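Local coordinates for protein acetyl xylan esterase (Paenibacillus sp. R4, PDB 6AGQ) that probably removes acetyl groups from acetylated xylan as a cold-active esterase of the alpha/beta-hydrolase fold, at residues E228-N231 with W232-Y236. Numbering follows the deposited sequence.
Sequences EIKN and WFRRY
Ile229 and Phe233, one turn apart on helix 226-236, lie side by side and point the same way, a worked example of how the i to i+4 spacing of an alpha-helix gathers side chains on one face. CG2 of Ile229 meets CE2 of Phe233 at 4.1 Å; chi1 of -69° sets CG1 beside the backbone N and leaves CG2 anti to it, the branch that meets the ring. Trp232 CE3 stands 3.9 Å above the plane of the Phe233 ring, over its centre, while Phe233 CD1 lies at the edge of the indole. Helix 243-251 receives this flank through Leu250, Val246 and Tyr247, and His240 stacks on Phe233. Were Phe233 replaced by an alanine, the Ile229 methyl and Trp232 edge would probably lose their aromatic neighbour, and His240 its stack. Asn231 and Arg234 run alongside each other, OD1 of Asn231 lying 3.5 Å from CD of Arg234, with amide and guanidinium planes 64° apart. Main-chain hydrogen bonds tie the turns together, among them Arg234 N to Lys230 O at 3.0 Å. One face thus packs mainly on apolar side chains of its own chain, while Arg234 reaches a neighbouring subunit: NH2 salt-bridges its Glu304, NH1 donates to its Asp300 O, and its Tyr301 adds a cation-pi contact.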
loop_
_atom_site.group_PDB
_atom_site.type_symbol
_atom_site.label_atom_id
_atom_site.label_comp_id
_atom_site.label_asym_id
_atom_site.label_seq_id
_atom_site.Cartn_x
_atom_site.Cartn_y
_atom_site.Cartn_z
ATOM N N GLU A 228 13.699 -6.021 14.415
ATOM C CA GLU A 228 14.055 -7.342 14.971
ATOM C C GLU A 228 14.093 -7.265 16.506
ATOM O O GLU A 228 13.720 -8.188 17.183
ATOM C CB GLU A 228 15.431 -7.791 14.456
ATOM C CG GLU A 228 15.508 -8.053 12.950
ATOM C CD GLU A 228 16.928 -8.440 12.460
ATOM O OE1 GLU A 228 17.688 -9.068 13.208
ATOM O OE2 GLU A 228 17.297 -8.141 11.294
ATOM N N ILE A 229 14.515 -6.145 17.058
ATOM C CA ILE A 229 14.522 -6.013 18.532
ATOM C C ILE A 229 13.103 -5.995 19.081
ATOM O O ILE A 229 12.822 -6.636 20.086
ATOM C CB ILE A 229 15.302 -4.782 18.939
ATOM C CG1 ILE A 229 16.796 -4.989 18.639
ATOM C CG2 ILE A 229 15.194 -4.566 20.398
ATOM C CD1 ILE A 229 17.545 -3.696 18.576
ATOM N N LYS A 230 12.202 -5.284 18.413
ATOM C CA LYS A 230 10.807 -5.261 18.805
ATOM C C LYS A 230 10.238 -6.694 18.649
ATOM O O LYS A 230 9.558 -7.213 19.548
ATOM C CB LYS A 230 10.044 -4.187 17.967
ATOM C CG LYS A 230 8.547 -4.087 18.226
ATOM C CD LYS A 230 7.739 -3.598 17.012
ATOM C CE LYS A 230 7.556 -4.739 16.035
ATOM N NZ LYS A 230 6.859 -4.379 14.773
ATOM N N ASN A 231 10.566 -7.371 17.545
ATOM C CA ASN A 231 10.085 -8.766 17.349
ATOM C C ASN A 231 10.695 -9.737 18.355
ATOM O O ASN A 231 10.038 -10.588 18.811
ATOM C CB ASN A 231 10.279 -9.184 15.911
ATOM C CG ASN A 231 9.410 -8.379 14.973
ATOM O OD1 ASN A 231 8.600 -7.593 15.417
ATOM N ND2 ASN A 231 9.608 -8.519 13.702
ATOM N N TRP A 232 11.924 -9.523 18.800
ATOM C CA TRP A 232 12.430 -10.274 19.975
ATOM C C TRP A 232 11.450 -10.206 21.149
ATOM O O TRP A 232 11.038 -11.245 21.655
ATOM C CB TRP A 232 13.819 -9.807 20.427
ATOM C CG TRP A 232 14.448 -10.753 21.365
ATOM C CD1 TRP A 232 15.149 -11.839 21.031
ATOM C CD2 TRP A 232 14.373 -10.749 22.812
ATOM N NE1 TRP A 232 15.534 -12.511 22.142
ATOM C CE2 TRP A 232 15.093 -11.847 23.255
ATOM C CE3 TRP A 232 13.806 -9.883 23.759
ATOM C CZ2 TRP A 232 15.229 -12.169 24.617
ATOM C CZ3 TRP A 232 13.911 -10.192 25.116
ATOM C CH2 TRP A 232 14.633 -11.343 25.535
ATOM N N PHE A 233 11.079 -8.986 21.559
ATOM C CA PHE A 233 10.134 -8.838 22.635
ATOM C C PHE A 233 8.864 -9.579 22.388
ATOM O O PHE A 233 8.456 -10.344 23.242
ATOM C CB PHE A 233 9.862 -7.379 23.027
ATOM C CG PHE A 233 11.021 -6.781 23.741
ATOM C CD1 PHE A 233 11.290 -7.150 25.014
ATOM C CD2 PHE A 233 11.904 -5.949 23.089
ATOM C CE1 PHE A 233 12.370 -6.653 25.697
ATOM C CE2 PHE A 233 13.003 -5.451 23.759
ATOM C CZ PHE A 233 13.241 -5.828 25.062
ATOM N N ARG A 234 8.299 -9.405 21.204
ATOM C CA ARG A 234 7.081 -10.072 20.826
ATOM C C ARG A 234 7.135 -11.576 21.008
ATOM O O ARG A 234 6.119 -12.171 21.375
ATOM C CB ARG A 234 6.680 -9.762 19.387
ATOM C CG ARG A 234 6.161 -8.372 19.151
ATOM C CD ARG A 234 5.938 -8.114 17.671
ATOM N NE ARG A 234 4.995 -9.044 17.023
ATOM C CZ ARG A 234 3.674 -8.861 16.941
ATOM N NH1 ARG A 234 3.121 -7.783 17.456
ATOM N NH2 ARG A 234 2.901 -9.733 16.300
ATOM N N ARG A 235 8.273 -12.211 20.709
ATOM C CA ARG A 235 8.403 -13.701 20.861
ATOM C C ARG A 235 8.949 -14.264 22.189
ATOM O O ARG A 235 8.646 -15.361 22.567
ATOM C CB ARG A 235 9.249 -14.237 19.752
ATOM C CG ARG A 235 8.631 -14.002 18.401
ATOM C CD ARG A 235 8.583 -15.331 17.735
ATOM N NE ARG A 235 8.226 -15.309 16.328
ATOM C CZ ARG A 235 7.174 -15.929 15.815
ATOM N NH1 ARG A 235 6.269 -16.539 16.572
ATOM N NH2 ARG A 235 7.007 -15.890 14.533
ATOM N N TYR A 236 9.811 -13.536 22.842
ATOM C CA TYR A 236 10.562 -14.035 23.989
ATOM C C TYR A 236 10.092 -13.378 25.265
ATOM O O TYR A 236 10.295 -13.933 26.335
ATOM C CB TYR A 236 12.069 -13.740 23.822
ATOM C CG TYR A 236 12.796 -14.568 22.775
ATOM C CD1 TYR A 236 12.796 -14.190 21.427
ATOM C CD2 TYR A 236 13.489 -15.719 23.121
ATOM C CE1 TYR A 236 13.426 -14.978 20.453
ATOM C CE2 TYR A 236 14.151 -16.471 22.164
ATOM C CZ TYR A 236 14.102 -16.112 20.826
ATOM O OH TYR A 236 14.741 -16.843 19.863
#